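Local atomic coordinates of alpha,alpha-trehalose-phosphate synthase (UDP-forming) (Burkholderia multivorans, PDB entry 5UOF), a protein that is a two-domain glycosyltransferase of family 20 with the GT-B fold, built from two Rossmann-like domains. Residues D190-T196 / K229-I235; P166-P170 / D199-F203. All coordinates share one frame; numbering follows the deposited sequence. Where two conformers were deposited one is given.

Overall arrangement
Interactions 1 and 2 lie side by side in the N-terminal half of the chain, their centres about 11 Å apart, and are joined through the strand–turn–helix run in which strand 191-194 leads into helix 197-209. Interaction 1 pairs that strand with strand 226-232; interaction 2 sets the following helix against the loop 166-170, which follows neighbouring strand 159-162. Phe194 stands between them: its CZ is 3.5 Å from Phe203 CB and its CE1 is 3.7 Å from Phe167 CB. A second seam is formed by Val230 CG1 and Arg200 CG, 3.6 Å apart. The sodium ion, at Arg360, Ser362 and Gln385, belongs to neither contact.

Interaction 1: D190-T196 / K229-I235; sequences DVTGFQT and KVAAYPI
The rings of Tyr233 and Phe194 meet the other segment by their edges, on the two faces of the sheet. Tyr233 directs its rim at Gly193, with CE1 3.5 Å from Gly193 CA. Val191 CG1 comes within 3.3 Å of Tyr233 OH, the two side chains crossing at about a right angle; that hydroxyl is hydrogen-bonded to Asp460, and Phe457 meets the ring. On the other face, the edge of Phe194 receives Val230 CG1, 3.7 Å from CE2, while Phe203 of helix 197-209 meets the same ring. With CG beside its own backbone N (chi1 -60°), Phe194 also brings CD2 near Ala231 O. The axes of strands 191-194 and 229-232 run parallel within 18°. Thr192 N and Phe194 N donate to Lys229 O and Ala231 O, whereas Ala231 N makes only a weak bond to Thr192 O. Just past strand 229-232, Tyr233 N donates to Phe194 O at 2.7 Å. Bent at chi2 (-85°), the Gln195 side chain continues the link beyond this last backbone bond: OE1 accepts Ile235 N at 3.2 Å, in the carbonyl plane, and NE2 is held by His164 O. Such adjacent parallel strands are characteristic of the Rossmann-like N-terminal domain of a GT-B fold.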
ATOM      1  N   ASP A 190      -1.382 -24.226 -13.495  1.00 17.50           N
ATOM      2  CA  ASP A 190      -2.143 -25.204 -12.726  1.00 17.35           C
ATOM      3  C   ASP A 190      -1.882 -25.073 -11.237  1.00 19.20           C
ATOM      4  O   ASP A 190      -2.753 -25.408 -10.427  1.00 21.73           O
ATOM      5  CB  ASP A 190      -1.803 -26.620 -13.181  1.00 18.42           C
ATOM      6  CG  ASP A 190      -2.040 -26.803 -14.645  1.00 21.84           C
ATOM      7  OD1 ASP A 190      -3.221 -26.794 -15.050  1.00 24.47           O
ATOM      8  OD2 ASP A 190      -1.044 -26.896 -15.387  1.00 25.60           O
ATOM      9  N   VAL A 191      -0.694 -24.602 -10.865  1.00 19.24           N
ATOM     10  CA  VAL A 191      -0.329 -24.356  -9.476  1.00 19.55           C
ATOM     11  C   VAL A 191       0.289 -22.968  -9.387  1.00 19.73           C
ATOM     12  O   VAL A 191       1.227 -22.649 -10.131  1.00 16.71           O
ATOM     13  CB  VAL A 191       0.658 -25.412  -8.939  1.00 16.22           C
ATOM     14  CG1 VAL A 191       0.970 -25.147  -7.458  1.00 17.08           C
ATOM     15  CG2 VAL A 191       0.119 -26.842  -9.143  1.00 21.60           C
ATOM     16  N   THR A 192      -0.244 -22.137  -8.496  1.00 17.38           N
ATOM     17  CA  THR A 192       0.291 -20.807  -8.231  0.57 16.90           C
ATOM     18  C   THR A 192       0.704 -20.762  -6.766  1.00 18.71           C
ATOM     19  O   THR A 192      -0.155 -20.775  -5.877  1.00 17.86           O
ATOM     20  CB  THR A 192      -0.743 -19.734  -8.567  0.57 17.59           C
ATOM     21  OG1 THR A 192      -1.131 -19.877  -9.941  0.57 19.47           O
ATOM     22  CG2 THR A 192      -0.165 -18.359  -8.369  0.57 14.66           C
ATOM     23  N   GLY A 193       2.009 -20.725  -6.519  1.00 18.50           N
ATOM     24  CA  GLY A 193       2.550 -20.811  -5.175  1.00 13.06           C
ATOM     25  C   GLY A 193       3.098 -19.483  -4.705  1.00 17.02           C
ATOM     26  O   GLY A 193       3.634 -18.700  -5.496  1.00 14.40           O
ATOM     27  N   PHE A 194       2.960 -19.246  -3.401  1.00 11.80           N
ATOM     28  CA  PHE A 194       3.360 -18.013  -2.748  1.00 11.86           C
ATOM     29  C   PHE A 194       4.224 -18.320  -1.532  1.00 11.57           C
ATOM     30  O   PHE A 194       4.260 -19.446  -1.033  1.00 14.00           O
ATOM     31  CB  PHE A 194       2.135 -17.200  -2.312  1.00 13.05           C
ATOM     32  CG  PHE A 194       1.241 -16.809  -3.453  1.00 12.55           C
ATOM     33  CD1 PHE A 194       1.475 -15.641  -4.148  1.00 13.90           C
ATOM     34  CD2 PHE A 194       0.188 -17.627  -3.835  1.00 17.18           C
ATOM     35  CE1 PHE A 194       0.665 -15.282  -5.217  1.00 12.72           C
ATOM     36  CE2 PHE A 194      -0.626 -17.277  -4.894  1.00 15.90           C
ATOM     37  CZ  PHE A 194      -0.387 -16.095  -5.579  1.00 14.32           C
ATOM     38  N   GLN A 195       4.893 -17.283  -1.026  1.00 13.05           N
ATOM     39  CA  GLN A 195       5.734 -17.472   0.154  1.00 12.43           C
ATOM     40  C   GLN A 195       4.897 -17.738   1.404  1.00 14.83           C
ATOM     41  O   GLN A 195       5.217 -18.639   2.190  1.00 14.97           O
ATOM     42  CB  GLN A 195       6.648 -16.259   0.361  1.00 11.44           C
ATOM     43  CG  GLN A 195       7.754 -16.123  -0.720  1.00 13.47           C
ATOM     44  CD  GLN A 195       9.010 -16.958  -0.431  1.00 14.05           C
ATOM     45  OE1 GLN A 195       8.971 -17.954   0.303  1.00 12.63           O
ATOM     46  NE2 GLN A 195      10.136 -16.532  -0.997  1.00 14.87           N
ATOM     47  N   THR A 196       3.841 -16.944   1.634  1.00 12.10           N
ATOM     48  CA  THR A 196       3.133 -17.003   2.911  1.00 15.25           C
ATOM     49  C   THR A 196       1.631 -17.122   2.691  1.00 16.43           C
ATOM     50  O   THR A 196       1.123 -16.855   1.604  1.00 14.20           O
ATOM     51  CB  THR A 196       3.399 -15.760   3.776  1.00 15.74           C
ATOM     52  OG1 THR A 196       2.815 -14.602   3.163  1.00 15.37           O
ATOM     53  CG2 THR A 196       4.902 -15.535   3.974  1.00 19.14           C
ATOM     54  N   LYS A 229      -4.664 -24.559  -8.371  1.00 20.22           N
ATOM     55  CA  LYS A 229      -4.256 -24.852  -7.000  1.00 19.90           C
ATOM     56  C   LYS A 229      -3.439 -23.678  -6.476  1.00 20.42           C
ATOM     57  O   LYS A 229      -2.390 -23.347  -7.041  1.00 20.28           O
ATOM     58  CB  LYS A 229      -3.441 -26.142  -6.961  1.00 22.05           C
ATOM     59  CG  LYS A 229      -2.602 -26.320  -5.720  1.00 30.08           C
ATOM     60  CD  LYS A 229      -3.395 -26.961  -4.615  1.00 30.24           C
ATOM     61  CE  LYS A 229      -2.485 -27.381  -3.477  1.00 32.14           C
ATOM     62  NZ  LYS A 229      -3.300 -27.939  -2.372  1.00 40.05           N
ATOM     63  N   VAL A 230      -3.911 -23.052  -5.400  1.00 17.94           N
ATOM     64  CA  VAL A 230      -3.287 -21.863  -4.833  1.00 17.21           C
ATOM     65  C   VAL A 230      -2.826 -22.213  -3.422  1.00 20.43           C
ATOM     66  O   VAL A 230      -3.629 -22.673  -2.601  1.00 22.65           O
ATOM     67  CB  VAL A 230      -4.252 -20.668  -4.826  1.00 22.68           C
ATOM     68  CG1 VAL A 230      -3.551 -19.420  -4.311  1.00 23.20           C
ATOM     69  CG2 VAL A 230      -4.783 -20.422  -6.238  1.00 26.69           C
ATOM     70  N   ALA A 231      -1.539 -22.010  -3.146  1.00 14.13           N
ATOM     71  CA  ALA A 231      -0.991 -22.477  -1.877  1.00 13.79           C
ATOM     72  C   ALA A 231       0.262 -21.688  -1.533  1.00 14.10           C
ATOM     73  O   ALA A 231       0.870 -21.039  -2.391  1.00 13.20           O
ATOM     74  CB  ALA A 231      -0.673 -23.977  -1.914  1.00 16.01           C
ATOM     75  N   ALA A 232       0.643 -21.770  -0.255  1.00 13.28           N
ATOM     76  CA  ALA A 232       1.863 -21.166   0.264  1.00 13.34           C
ATOM     77  C   ALA A 232       2.919 -22.246   0.453  1.00 15.55           C
ATOM     78  O   ALA A 232       2.620 -23.327   0.980  1.00 17.36           O
ATOM     79  CB  ALA A 232       1.610 -20.454   1.597  1.00 12.73           C
ATOM     80  N   TYR A 233       4.138 -21.958  -0.000  1.00 15.96           N
ATOM     81  CA  TYR A 233       5.296 -22.853   0.113  1.00 13.89           C
ATOM     82  C   TYR A 233       6.466 -22.009   0.602  1.00 11.79           C
ATOM     83  O   TYR A 233       7.318 -21.604  -0.198  1.00 13.49           O
ATOM     84  CB  TYR A 233       5.657 -23.508  -1.229  1.00 16.03           C
ATOM     85  CG  TYR A 233       4.520 -24.137  -2.013  1.00 18.31           C
ATOM     86  CD1 TYR A 233       3.655 -23.360  -2.769  1.00 14.65           C
ATOM     87  CD2 TYR A 233       4.345 -25.518  -2.044  1.00 16.66           C
ATOM     88  CE1 TYR A 233       2.623 -23.934  -3.498  1.00 14.21           C
ATOM     89  CE2 TYR A 233       3.325 -26.107  -2.778  1.00 16.04           C
ATOM     90  CZ  TYR A 233       2.468 -25.304  -3.508  1.00 17.76           C
ATOM     91  OH  TYR A 233       1.450 -25.864  -4.234  1.00 19.20           O
ATOM     92  N   PRO A 234       6.503 -21.661   1.890  1.00 12.43           N
ATOM     93  CA  PRO A 234       7.589 -20.798   2.392  1.00 12.32           C
ATOM     94  C   PRO A 234       8.957 -21.441   2.189  1.00 15.07           C
ATOM     95  O   PRO A 234       9.176 -22.593   2.556  1.00 18.42           O
ATOM     96  CB  PRO A 234       7.255 -20.639   3.883  1.00 15.75           C
ATOM     97  CG  PRO A 234       6.276 -21.738   4.206  1.00 16.77           C
ATOM     98  CD  PRO A 234       5.503 -21.957   2.928  1.00 14.56           C
ATOM     99  N   ILE A 235       9.879 -20.686   1.596  1.00 11.77           N
ATOM    100  CA  ILE A 235      11.212 -21.202   1.283  1.00 12.26           C
ATOM    101  C   ILE A 235      12.062 -21.210   2.546  1.00 16.16           C
ATOM    102  O   ILE A 235      12.199 -20.183   3.226  1.00 13.63           O
ATOM    103  CB  ILE A 235      11.881 -20.359   0.185  1.00 15.82           C
ATOM    104  CG1 ILE A 235      11.123 -20.492  -1.135  1.00 17.01           C
ATOM    105  CG2 ILE A 235      13.343 -20.782  -0.003  1.00 19.45           C
ATOM    106  CD1 ILE A 235      11.815 -19.797  -2.315  1.00 15.75           C
TER

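Interaction 2: P166-P170 / D199-F203; sequences PFPSP and DRQAF
Phe167 CA lies 4.8 Å from Asp199 CA, and the irregular segment 166-170 then runs on past Ala202, about one turn later, where Ser169 CA comes within 4.5 Å of Ala202 CA. One direct hydrogen bond joins the two: Phe167 N donates to Asp199 OD1 at 2.9 Å and 164°, reaching the oxygen from above the carboxylate plane. The other oxygen, OD2, accepts Thr196 N, so a single carboxylate links the loop to the residue preceding the helix. A water adds a second polar link by donating to both Pro168 O and Ala202 O.

Ala202 presses its methyl against the loop backbone, with CB 3.4 Å from Phe167 O and almost as near Pro168 O. The same methyl sits at the edge of the Phe167 ring, near CD2. That ring extends along the helix because its CG is anti to the backbone N (chi1 -166°), which carries CE2 to 3.7 Å from Phe203 CA. The two rings form a T-shaped pair: the edge of Phe203 points at the face of Phe167, with centroids 5.6 Å apart and planes at 79°. Met186 of helix 179-186 touches both rings, and Phe98 meets Phe167 as well. At the far end of the loop, Ser169 OG is hydrogen-bonded to Asp171 of its own chain and weakly to Ser169 OG of the second subunit. The loop leaving the C-terminal end of strand 159-162 thus packs on the first turns of helix 197-209, where N-cap Thr196 and Asp199 are consistent with a capping box.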
ATOM      1  N   PRO A 166       6.552 -10.662  -2.214  1.00 11.44           N
ATOM      2  CA  PRO A 166       5.175 -10.628  -1.699  1.00  9.67           C
ATOM      3  C   PRO A 166       4.157 -10.517  -2.820  1.00 11.77           C
ATOM      4  O   PRO A 166       4.465 -10.092  -3.932  1.00 12.62           O
ATOM      5  CB  PRO A 166       5.154  -9.365  -0.822  1.00  9.66           C
ATOM      6  CG  PRO A 166       6.622  -9.099  -0.488  1.00 10.36           C
ATOM      7  CD  PRO A 166       7.326  -9.490  -1.773  1.00 10.46           C
ATOM      8  N   PHE A 167       2.925 -10.932  -2.525  1.00 11.69           N
ATOM      9  CA  PHE A 167       1.816 -10.594  -3.414  1.00 14.06           C
ATOM     10  C   PHE A 167       0.910  -9.618  -2.685  1.00 10.91           C
ATOM     11  O   PHE A 167       0.366  -9.959  -1.623  1.00 12.14           O
ATOM     12  CB  PHE A 167       1.027 -11.820  -3.870  1.00  9.53           C
ATOM     13  CG  PHE A 167       0.124 -11.529  -5.027  1.00 13.34           C
ATOM     14  CD1 PHE A 167       0.639 -11.485  -6.308  1.00 11.01           C
ATOM     15  CD2 PHE A 167      -1.225 -11.254  -4.832  1.00 13.90           C
ATOM     16  CE1 PHE A 167      -0.187 -11.181  -7.395  1.00 13.02           C
ATOM     17  CE2 PHE A 167      -2.053 -10.963  -5.917  1.00 11.82           C
ATOM     18  CZ  PHE A 167      -1.531 -10.938  -7.196  1.00 14.48           C
ATOM     19  N   PRO A 168       0.747  -8.400  -3.199  1.00 10.13           N
ATOM     20  CA  PRO A 168       0.014  -7.375  -2.459  1.00 11.64           C
ATOM     21  C   PRO A 168      -1.489  -7.612  -2.454  1.00 13.14           C
ATOM     22  O   PRO A 168      -2.053  -8.239  -3.353  1.00 13.02           O
ATOM     23  CB  PRO A 168       0.368  -6.087  -3.206  1.00 10.99           C
ATOM     24  CG  PRO A 168       0.560  -6.542  -4.633  1.00 10.81           C
ATOM     25  CD  PRO A 168       1.157  -7.937  -4.540  1.00 13.12           C
ATOM     26  N   SER A 169      -2.135  -7.088  -1.406  1.00 12.37           N
ATOM     27  CA  SER A 169      -3.589  -7.122  -1.316  1.00 13.57           C
ATOM     28  C   SER A 169      -4.217  -6.349  -2.486  1.00 12.21           C
ATOM     29  O   SER A 169      -3.559  -5.521  -3.118  1.00 11.99           O
ATOM     30  CB  SER A 169      -4.033  -6.536   0.021  1.00 13.94           C
ATOM     31  OG  SER A 169      -3.551  -5.216   0.158  1.00 15.89           O
ATOM     32  N   PRO A 170      -5.488  -6.626  -2.808  1.00 10.72           N
ATOM     33  CA  PRO A 170      -6.055  -6.072  -4.059  1.00 12.64           C
ATOM     34  C   PRO A 170      -6.005  -4.556  -4.140  1.00 16.18           C
ATOM     35  O   PRO A 170      -5.729  -4.010  -5.215  1.00 14.18           O
ATOM     36  CB  PRO A 170      -7.500  -6.595  -4.049  1.00 15.41           C
ATOM     37  CG  PRO A 170      -7.453  -7.836  -3.211  1.00 16.15           C
ATOM     38  CD  PRO A 170      -6.401  -7.595  -2.169  1.00 12.94           C
ATOM     39  N   ASP A 199       0.167 -13.892   1.379  1.00 11.09           N
ATOM     40  CA  ASP A 199       0.275 -13.721  -0.068  1.00 14.03           C
ATOM     41  C   ASP A 199      -0.799 -14.532  -0.783  1.00 13.18           C
ATOM     42  O   ASP A 199      -1.464 -14.041  -1.702  1.00 12.98           O
ATOM     43  CB  ASP A 199       1.667 -14.157  -0.550  1.00 12.77           C
ATOM     44  CG  ASP A 199       2.785 -13.365   0.091  1.00 17.56           C
ATOM     45  OD1 ASP A 199       2.674 -12.122   0.153  1.00 14.41           O
ATOM     46  OD2 ASP A 199       3.773 -13.993   0.532  1.00 21.77           O
ATOM     47  N   ARG A 200      -0.963 -15.792  -0.380  1.00 12.69           N
ATOM     48  CA  ARG A 200      -2.004 -16.641  -0.950  1.00 11.53           C
ATOM     49  C   ARG A 200      -3.382 -16.015  -0.779  1.00 13.95           C
ATOM     50  O   ARG A 200      -4.197 -16.018  -1.713  1.00 18.01           O
ATOM     51  CB  ARG A 200      -1.951 -18.022  -0.289  1.00 12.45           C
ATOM     52  CG  ARG A 200      -3.031 -18.985  -0.749  1.00 16.91           C
ATOM     53  CD  ARG A 200      -3.324 -20.061   0.295  1.00 21.70           C
ATOM     54  NE  ARG A 200      -3.801 -19.473   1.545  1.00 28.70           N
ATOM     55  CZ  ARG A 200      -5.029 -18.988   1.721  1.00 33.69           C
ATOM     56  NH1 ARG A 200      -5.910 -19.023   0.727  1.00 36.35           N
ATOM     57  NH2 ARG A 200      -5.376 -18.463   2.888  1.00 30.30           N
ATOM     58  N   GLN A 201      -3.658 -15.465   0.409  1.00 13.54           N
ATOM     59  CA  GLN A 201      -4.967 -14.873   0.660  1.00 13.06           C
ATOM     60  C   GLN A 201      -5.170 -13.595  -0.142  1.00 13.34           C
ATOM     61  O   GLN A 201      -6.295 -13.315  -0.565  1.00 12.19           O
ATOM     62  CB  GLN A 201      -5.150 -14.582   2.149  1.00 15.40           C
ATOM     63  CG  GLN A 201      -6.575 -14.166   2.501  1.00 15.78           C
ATOM     64  CD  GLN A 201      -7.586 -15.283   2.277  1.00 22.67           C
ATOM     65  OE1 GLN A 201      -7.443 -16.378   2.825  1.00 26.78           O
ATOM     66  NE2 GLN A 201      -8.617 -15.011   1.483  1.00 20.83           N
ATOM     67  N   ALA A 202      -4.109 -12.803  -0.346  1.00 13.84           N
ATOM     68  CA  ALA A 202      -4.235 -11.595  -1.161  1.00 11.57           C
ATOM     69  C   ALA A 202      -4.672 -11.935  -2.579  1.00 12.15           C
ATOM     70  O   ALA A 202      -5.541 -11.265  -3.155  1.00 13.35           O
ATOM     71  CB  ALA A 202      -2.907 -10.833  -1.186  1.00 10.68           C
ATOM     72  N   PHE A 203      -4.070 -12.973  -3.163  1.00 11.65           N
ATOM     73  CA  PHE A 203      -4.455 -13.409  -4.500  1.00 14.30           C
ATOM     74  C   PHE A 203      -5.890 -13.923  -4.504  1.00 14.65           C
ATOM     75  O   PHE A 203      -6.691 -13.561  -5.375  1.00 16.75           O
ATOM     76  CB  PHE A 203      -3.474 -14.481  -4.976  1.00 12.81           C
ATOM     77  CG  PHE A 203      -3.762 -15.015  -6.349  1.00 16.87           C
ATOM     78  CD1 PHE A 203      -3.476 -14.258  -7.477  1.00 14.34           C
ATOM     79  CD2 PHE A 203      -4.290 -16.290  -6.519  1.00 16.79           C
ATOM     80  CE1 PHE A 203      -3.733 -14.754  -8.752  1.00 17.66           C
ATOM     81  CE2 PHE A 203      -4.547 -16.793  -7.794  1.00 18.87           C
ATOM     82  CZ  PHE A 203      -4.269 -16.021  -8.911  1.00 18.82           C
TER
HETATM   83  O   HOH W   1      -4.530  -8.982  -4.605  1.00 13.52           O